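Local coordinates for succinoglycan biosynthesis protein (Bacillus cereus ATCC 14579, PDB 3B55) that binds calcium and belongs to the erythromycin esterase-like family, although its own reaction, including any part in succinoglycan biosynthesis, is not established, at residues A[396-408]-A[415-427]. The protein carries 1 engineered substitution. Numbering follows the deposited sequence.
Sequences TWLNEQHPIFAGI and IPKTVDISLGKAF
H402 to F405 pair with T418 to I421 as a two-stranded antiparallel ribbon, separate from the main mixed sheet and joined at one end to helices 392-398 and 423-426. H402 and I421 exchange backbone hydrogen bonds, as do I404 and V419; beyond them A406 N donates to K417 O (2.8 Å), nearly straight at 173°. At the helical end, L398 O accepts G424 N (2.7 Å), tying the two helices together, while L398 CD2 rests on L423 CB (3.9 Å). On the face that carries I404, V419 and I421, I404 makes the central aliphatic contact. Its CG1 lies anti to the backbone N (chi1 -174°), which leaves CG2 between N and the carbonyl carbon, pressed tightly against I421 CG2 (3.3 Å) and also touching V419 CG2 (3.8 Å). On the other face the D420 carboxylate lies alongside the P403 ring. Separately, Q401 NE2 approaches D420 CB (3.6 Å) without a hydrogen bond. Past the strands, a water accepts from I408 N and donates to P416 O, and G407 O accepts from H306, with I408 about 8 Å from the bound calcium (side chain to ion). Backbone bonds thus set the register, with aliphatic contact on the face shared with H402 and P403-D420 packing on the other.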
ATOM      1  N   THR A 396      20.963  18.914   4.994  1.00 21.61           N
ATOM      2  CA  THR A 396      22.094  18.014   4.754  1.00 20.36           C
ATOM      3  C   THR A 396      21.911  16.706   5.509  1.00 15.90           C
ATOM      4  O   THR A 396      22.145  15.629   4.977  1.00 16.92           O
ATOM      5  CB  THR A 396      23.416  18.657   5.225  1.00 23.74           C
ATOM      6  OG1 THR A 396      23.584  19.930   4.586  1.00 22.58           O
ATOM      7  CG2 THR A 396      24.599  17.755   4.890  1.00 22.02           C
ATOM      8  N   TRP A 397      21.506  16.823   6.766  1.00 15.51           N
ATOM      9  CA  TRP A 397      21.279  15.669   7.630  1.00 16.32           C
ATOM     10  C   TRP A 397      20.175  14.766   7.063  1.00 17.67           C
ATOM     11  O   TRP A 397      20.265  13.544   7.149  1.00 18.67           O
ATOM     12  CB  TRP A 397      20.910  16.176   9.024  1.00 14.49           C
ATOM     13  CG  TRP A 397      20.308  15.163   9.935  1.00 11.78           C
ATOM     14  CD1 TRP A 397      20.959  14.183  10.628  1.00  7.85           C
ATOM     15  CD2 TRP A 397      18.927  15.054  10.282  1.00  8.60           C
ATOM     16  NE1 TRP A 397      20.067  13.472  11.389  1.00  9.83           N
ATOM     17  CE2 TRP A 397      18.809  13.981  11.190  1.00 10.12           C
ATOM     18  CE3 TRP A 397      17.771  15.748   9.901  1.00 12.50           C
ATOM     19  CZ2 TRP A 397      17.582  13.597  11.742  1.00 14.74           C
ATOM     20  CZ3 TRP A 397      16.549  15.369  10.446  1.00 13.33           C
ATOM     21  CH2 TRP A 397      16.464  14.295  11.352  1.00 16.30           C
ATOM     22  N   LEU A 398      19.142  15.373   6.478  1.00 16.16           N
ATOM     23  CA  LEU A 398      18.041  14.615   5.897  1.00 14.26           C
ATOM     24  C   LEU A 398      18.468  13.856   4.639  1.00 17.23           C
ATOM     25  O   LEU A 398      17.798  12.906   4.219  1.00 17.13           O
ATOM     26  CB  LEU A 398      16.867  15.536   5.548  1.00 13.24           C
ATOM     27  CG  LEU A 398      15.942  16.000   6.673  1.00 20.03           C
ATOM     28  CD1 LEU A 398      14.911  16.970   6.121  1.00 19.96           C
ATOM     29  CD2 LEU A 398      15.252  14.796   7.301  1.00 19.25           C
ATOM     30  N   ASN A 399      19.574  14.272   4.031  1.00 19.25           N
ATOM     31  CA  ASN A 399      20.052  13.606   2.824  1.00 22.06           C
ATOM     32  C   ASN A 399      21.175  12.616   3.074  1.00 21.25           C
ATOM     33  O   ASN A 399      21.814  12.135   2.144  1.00 23.68           O
ATOM     34  CB  ASN A 399      20.483  14.634   1.774  1.00 24.97           C
ATOM     35  CG  ASN A 399      19.324  15.095   0.910  1.00 34.24           C
ATOM     36  OD1 ASN A 399      18.443  15.835   1.364  1.00 39.94           O
ATOM     37  ND2 ASN A 399      19.310  14.645  -0.343  1.00 31.33           N
ATOM     38  N   GLU A 400      21.410  12.315   4.342  1.00 21.26           N
ATOM     39  CA  GLU A 400      22.435  11.362   4.717  1.00 20.47           C
ATOM     40  C   GLU A 400      21.749  10.124   5.271  1.00 20.15           C
ATOM     41  O   GLU A 400      20.611  10.197   5.734  1.00 20.54           O
ATOM     42  CB  GLU A 400      23.351  11.965   5.777  1.00 20.03           C
ATOM     43  CG  GLU A 400      24.308  13.012   5.251  1.00 27.29           C
ATOM     44  CD  GLU A 400      24.996  13.762   6.367  1.00 33.88           C
ATOM     45  OE1 GLU A 400      24.803  13.378   7.541  1.00 24.75           O
ATOM     46  OE2 GLU A 400      25.732  14.728   6.072  1.00 37.90           O
ATOM     47  N   GLN A 401      22.436   8.989   5.214  1.00 19.48           N
ATOM     48  CA  GLN A 401      21.889   7.739   5.723  1.00 17.24           C
ATOM     49  C   GLN A 401      21.964   7.665   7.247  1.00 16.62           C
ATOM     50  O   GLN A 401      23.036   7.810   7.825  1.00 13.76           O
ATOM     51  CB  GLN A 401      22.647   6.558   5.123  1.00 18.77           C
ATOM     52  CG  GLN A 401      22.326   6.279   3.666  1.00 28.48           C
ATOM     53  CD  GLN A 401      21.738   4.897   3.474  1.00 38.95           C
ATOM     54  OE1 GLN A 401      20.559   4.748   3.151  1.00 45.76           O
ATOM     55  NE2 GLN A 401      22.558   3.873   3.684  1.00 41.57           N
ATOM     56  N   HIS A 402      20.819   7.433   7.884  1.00 12.86           N
ATOM     57  CA  HIS A 402      20.740   7.325   9.337  1.00 13.36           C
ATOM     58  C   HIS A 402      19.764   6.202   9.683  1.00 12.98           C
ATOM     59  O   HIS A 402      18.884   5.870   8.899  1.00 13.47           O
ATOM     60  CB  HIS A 402      20.274   8.649   9.951  1.00 14.24           C
ATOM     61  CG  HIS A 402      21.239   9.777   9.751  1.00 14.77           C
ATOM     62  ND1 HIS A 402      22.463   9.828  10.381  1.00 16.87           N
ATOM     63  CD2 HIS A 402      21.177  10.873   8.956  1.00 13.50           C
ATOM     64  CE1 HIS A 402      23.116  10.905   9.982  1.00 17.91           C
ATOM     65  NE2 HIS A 402      22.358  11.556   9.116  1.00 13.88           N
ATOM     66  N   PRO A 403      19.917   5.593  10.863  1.00 15.08           N
ATOM     67  CA  PRO A 403      19.046   4.499  11.298  1.00 14.85           C
ATOM     68  C   PRO A 403      17.602   4.921  11.537  1.00 15.46           C
ATOM     69  O   PRO A 403      17.326   6.035  11.998  1.00 18.27           O
ATOM     70  CB  PRO A 403      19.709   4.023  12.585  1.00 13.06           C
ATOM     71  CG  PRO A 403      21.160   4.410  12.395  1.00 16.19           C
ATOM     72  CD  PRO A 403      21.026   5.783  11.814  1.00 16.26           C
ATOM     73  N   ILE A 404      16.682   4.021  11.222  1.00 14.05           N
ATOM     74  CA  ILE A 404      15.269   4.280  11.429  1.00 13.50           C
ATOM     75  C   ILE A 404      14.563   2.967  11.672  1.00 11.19           C
ATOM     76  O   ILE A 404      14.919   1.943  11.092  1.00 10.55           O
ATOM     77  CB  ILE A 404      14.607   4.961  10.215  1.00 12.89           C
ATOM     78  CG1 ILE A 404      13.159   5.340  10.572  1.00 12.92           C
ATOM     79  CG2 ILE A 404      14.627   4.015   9.011  1.00 11.87           C
ATOM     80  CD1 ILE A 404      12.488   6.311   9.602  1.00 11.02           C
ATOM     81  N   PHE A 405      13.562   3.012  12.541  1.00 11.30           N
ATOM     82  CA  PHE A 405      12.754   1.850  12.874  1.00 10.78           C
ATOM     83  C   PHE A 405      12.269   1.210  11.558  1.00 12.97           C
ATOM     84  O   PHE A 405      11.729   1.890  10.694  1.00 10.66           O
ATOM     85  CB  PHE A 405      11.585   2.333  13.742  1.00 12.53           C
ATOM     86  CG  PHE A 405      10.501   1.322  13.937  1.00 18.51           C
ATOM     87  CD1 PHE A 405      10.720   0.171  14.689  1.00 16.67           C
ATOM     88  CD2 PHE A 405       9.241   1.540  13.390  1.00 12.73           C
ATOM     89  CE1 PHE A 405       9.694  -0.744  14.897  1.00 17.04           C
ATOM     90  CE2 PHE A 405       8.208   0.631  13.590  1.00 16.19           C
ATOM     91  CZ  PHE A 405       8.436  -0.510  14.346  1.00 15.89           C
ATOM     92  N   ALA A 406      12.478  -0.098  11.403  1.00 14.64           N
ATOM     93  CA  ALA A 406      12.086  -0.796  10.178  1.00 17.01           C
ATOM     94  C   ALA A 406      10.609  -1.167  10.110  1.00 15.41           C
ATOM     95  O   ALA A 406       9.982  -1.073   9.049  1.00 16.89           O
ATOM     96  CB  ALA A 406      12.948  -2.039   9.997  1.00 18.23           C
ATOM     97  N   GLY A 407      10.062  -1.610  11.234  1.00  9.59           N
ATOM     98  CA  GLY A 407       8.654  -1.952  11.274  1.00 10.43           C
ATOM     99  C   GLY A 407       8.191  -3.203  10.546  1.00 11.55           C
ATOM    100  O   GLY A 407       7.048  -3.253  10.076  1.00  9.04           O
ATOM    101  N   ILE A 408       9.053  -4.208  10.442  1.00 12.10           N
ATOM    102  CA  ILE A 408       8.675  -5.450   9.775  1.00 13.63           C
ATOM    103  C   ILE A 408       7.633  -6.180  10.636  1.00 12.90           C
ATOM    104  O   ILE A 408       7.644  -6.085  11.866  1.00 10.83           O
ATOM    105  CB  ILE A 408       9.901  -6.349   9.538  1.00 12.27           C
ATOM    106  CG1 ILE A 408      10.934  -5.587   8.707  1.00 15.31           C
ATOM    107  CG2 ILE A 408       9.489  -7.615   8.792  1.00 11.89           C
ATOM    108  CD1 ILE A 408      10.351  -4.998   7.421  1.00 15.97           C
ATOM    109  N   ILE A 415      15.687 -10.749  11.172  1.00 21.00           N
ATOM    110  CA  ILE A 415      14.869  -9.626  10.755  1.00 22.68           C
ATOM    111  C   ILE A 415      15.353  -8.382  11.500  1.00 21.21           C
ATOM    112  O   ILE A 415      15.174  -8.252  12.709  1.00 21.90           O
ATOM    113  CB  ILE A 415      13.392  -9.890  11.066  1.00 22.40           C
ATOM    114  CG1 ILE A 415      12.938 -11.136  10.303  1.00 25.65           C
ATOM    115  CG2 ILE A 415      12.548  -8.676  10.691  1.00 21.86           C
ATOM    116  CD1 ILE A 415      11.631 -11.696  10.787  1.00 22.70           C
ATOM    117  N   PRO A 416      16.000  -7.460  10.779  1.00 20.41           N
ATOM    118  CA  PRO A 416      16.514  -6.226  11.377  1.00 20.41           C
ATOM    119  C   PRO A 416      15.400  -5.364  11.947  1.00 19.96           C
ATOM    120  O   PRO A 416      14.342  -5.234  11.324  1.00 18.09           O
ATOM    121  CB  PRO A 416      17.222  -5.549  10.209  1.00 20.40           C
ATOM    122  CG  PRO A 416      16.415  -6.006   9.025  1.00 22.71           C
ATOM    123  CD  PRO A 416      16.218  -7.467   9.321  1.00 19.87           C
ATOM    124  N   LYS A 417      15.630  -4.783  13.124  1.00 18.52           N
ATOM    125  CA  LYS A 417      14.617  -3.932  13.731  1.00 18.78           C
ATOM    126  C   LYS A 417      14.759  -2.494  13.238  1.00 19.88           C
ATOM    127  O   LYS A 417      13.816  -1.703  13.340  1.00 18.17           O
ATOM    128  CB  LYS A 417      14.678  -3.972  15.260  1.00 19.49           C
ATOM    129  CG  LYS A 417      13.366  -3.474  15.889  1.00 26.26           C
ATOM    130  CD  LYS A 417      13.396  -3.405  17.409  1.00 35.06           C
ATOM    131  CE  LYS A 417      13.448  -4.780  18.048  1.00 41.16           C
ATOM    132  NZ  LYS A 417      12.306  -5.624  17.611  1.00 46.73           N
ATOM    133  N   THR A 418      15.931  -2.161  12.700  1.00 15.96           N
ATOM    134  CA  THR A 418      16.169  -0.830  12.150  1.00 16.97           C
ATOM    135  C   THR A 418      16.910  -0.995  10.826  1.00 18.80           C
ATOM    136  O   THR A 418      17.512  -2.042  10.563  1.00 18.00           O
ATOM    137  CB  THR A 418      17.037   0.065  13.082  1.00 22.65           C
ATOM    138  OG1 THR A 418      18.406  -0.359  13.027  1.00 21.02           O
ATOM    139  CG2 THR A 418      16.535  -0.016  14.518  1.00 21.55           C
ATOM    140  N   VAL A 419      16.854   0.036   9.994  1.00 15.31           N
ATOM    141  CA  VAL A 419      17.531   0.025   8.703  1.00 13.64           C
ATOM    142  C   VAL A 419      18.036   1.441   8.443  1.00 14.19           C
ATOM    143  O   VAL A 419      17.521   2.393   9.023  1.00  9.71           O
ATOM    144  CB  VAL A 419      16.573  -0.379   7.545  1.00 16.49           C
ATOM    145  CG1 VAL A 419      16.087  -1.805   7.740  1.00 15.26           C
ATOM    146  CG2 VAL A 419      15.392   0.583   7.478  1.00 13.62           C
ATOM    147  N   ASP A 420      19.054   1.576   7.600  1.00 14.40           N
ATOM    148  CA  ASP A 420      19.587   2.894   7.268  1.00 16.44           C
ATOM    149  C   ASP A 420      18.757   3.483   6.148  1.00 17.03           C
ATOM    150  O   ASP A 420      18.265   2.763   5.285  1.00 20.19           O
ATOM    151  CB  ASP A 420      21.042   2.802   6.821  1.00 21.64           C
ATOM    152  CG  ASP A 420      22.016   2.864   7.985  1.00 27.39           C
ATOM    153  OD1 ASP A 420      23.239   2.778   7.729  1.00 31.29           O
ATOM    154  OD2 ASP A 420      21.558   3.005   9.144  1.00 25.30           O
ATOM    155  N   ILE A 421      18.596   4.799   6.149  1.00 16.72           N
ATOM    156  CA  ILE A 421      17.792   5.437   5.121  1.00 14.80           C
ATOM    157  C   ILE A 421      18.062   6.926   5.118  1.00 13.78           C
ATOM    158  O   ILE A 421      18.487   7.479   6.129  1.00 15.33           O
ATOM    159  CB  ILE A 421      16.269   5.209   5.397  1.00 18.08           C
ATOM    160  CG1 ILE A 421      15.430   5.669   4.201  1.00 20.31           C
ATOM    161  CG2 ILE A 421      15.824   6.013   6.634  1.00 10.97           C
ATOM    162  CD1 ILE A 421      13.944   5.496   4.419  1.00 24.89           C
ATOM    163  N   SER A 422      17.819   7.561   3.975  1.00 17.74           N
ATOM    164  CA  SER A 422      17.975   9.005   3.821  1.00 16.64           C
ATOM    165  C   SER A 422      16.533   9.504   3.819  1.00 13.99           C
ATOM    166  O   SER A 422      15.823   9.405   2.811  1.00 11.42           O
ATOM    167  CB  SER A 422      18.645   9.332   2.494  1.00 18.12           C
ATOM    168  OG  SER A 422      19.912   8.716   2.442  1.00 28.26           O
ATOM    169  N   LEU A 423      16.090  10.017   4.959  1.00 12.72           N
ATOM    170  CA  LEU A 423      14.718  10.478   5.092  1.00 10.40           C
ATOM    171  C   LEU A 423      14.291  11.476   4.033  1.00 12.35           C
ATOM    172  O   LEU A 423      13.193  11.367   3.490  1.00  9.65           O
ATOM    173  CB  LEU A 423      14.495  11.065   6.485  1.00 10.68           C
ATOM    174  CG  LEU A 423      13.038  11.037   6.952  1.00 11.92           C
ATOM    175  CD1 LEU A 423      12.540   9.591   6.993  1.00  8.95           C
ATOM    176  CD2 LEU A 423      12.941  11.675   8.324  1.00  3.87           C
ATOM    177  N   GLY A 424      15.149  12.453   3.754  1.00 10.79           N
ATOM    178  CA  GLY A 424      14.830  13.457   2.755  1.00 12.91           C
ATOM    179  C   GLY A 424      14.666  12.887   1.356  1.00 13.12           C
ATOM    180  O   GLY A 424      13.961  13.462   0.533  1.00 14.28           O
ATOM    181  N   LYS A 425      15.314  11.762   1.072  1.00 11.51           N
ATOM    182  CA  LYS A 425      15.198  11.160  -0.253  1.00 17.21           C
ATOM    183  C   LYS A 425      14.022  10.190  -0.335  1.00 12.29           C
ATOM    184  O   LYS A 425      13.390  10.060  -1.378  1.00 14.55           O
ATOM    185  CB  LYS A 425      16.495  10.441  -0.622  1.00 15.81           C
ATOM    186  CG  LYS A 425      17.706  11.368  -0.649  1.00 23.78           C
ATOM    187  CD  LYS A 425      18.956  10.680  -1.193  1.00 26.49           C
ATOM    188  CE  LYS A 425      20.164  11.600  -1.063  1.00 30.00           C
ATOM    189  NZ  LYS A 425      21.339  11.157  -1.872  1.00 39.56           N
ATOM    190  N   ALA A 426      13.726   9.522   0.773  1.00 11.80           N
ATOM    191  CA  ALA A 426      12.633   8.564   0.812  1.00 13.05           C
ATOM    192  C   ALA A 426      11.248   9.210   0.826  1.00 14.15           C
ATOM    193  O   ALA A 426      10.325   8.715   0.174  1.00 12.62           O
ATOM    194  CB  ALA A 426      12.788   7.663   2.022  1.00 13.57           C
ATOM    195  N   PHE A 427      11.102  10.316   1.555  1.00 12.28           N
ATOM    196  CA  PHE A 427       9.805  10.979   1.655  1.00  7.10           C
ATOM    197  C   PHE A 427       9.801  12.487   1.445  1.00  9.11           C
ATOM    198  O   PHE A 427      10.752  13.191   1.801  1.00  8.37           O
ATOM    199  CB  PHE A 427       9.182  10.715   3.026  1.00  7.87           C
ATOM    200  CG  PHE A 427       9.043   9.263   3.373  1.00  7.38           C
ATOM    201  CD1 PHE A 427       8.086   8.470   2.743  1.00 10.26           C
ATOM    202  CD2 PHE A 427       9.860   8.688   4.344  1.00  3.86           C
ATOM    203  CE1 PHE A 427       7.940   7.115   3.081  1.00  9.54           C
ATOM    204  CE2 PHE A 427       9.724   7.335   4.690  1.00  6.03           C
ATOM    205  CZ  PHE A 427       8.761   6.546   4.056  1.00  5.33           C
TER
HETATM  206  O   HOH W   1      11.525  -4.773  12.102  1.00 14.24           O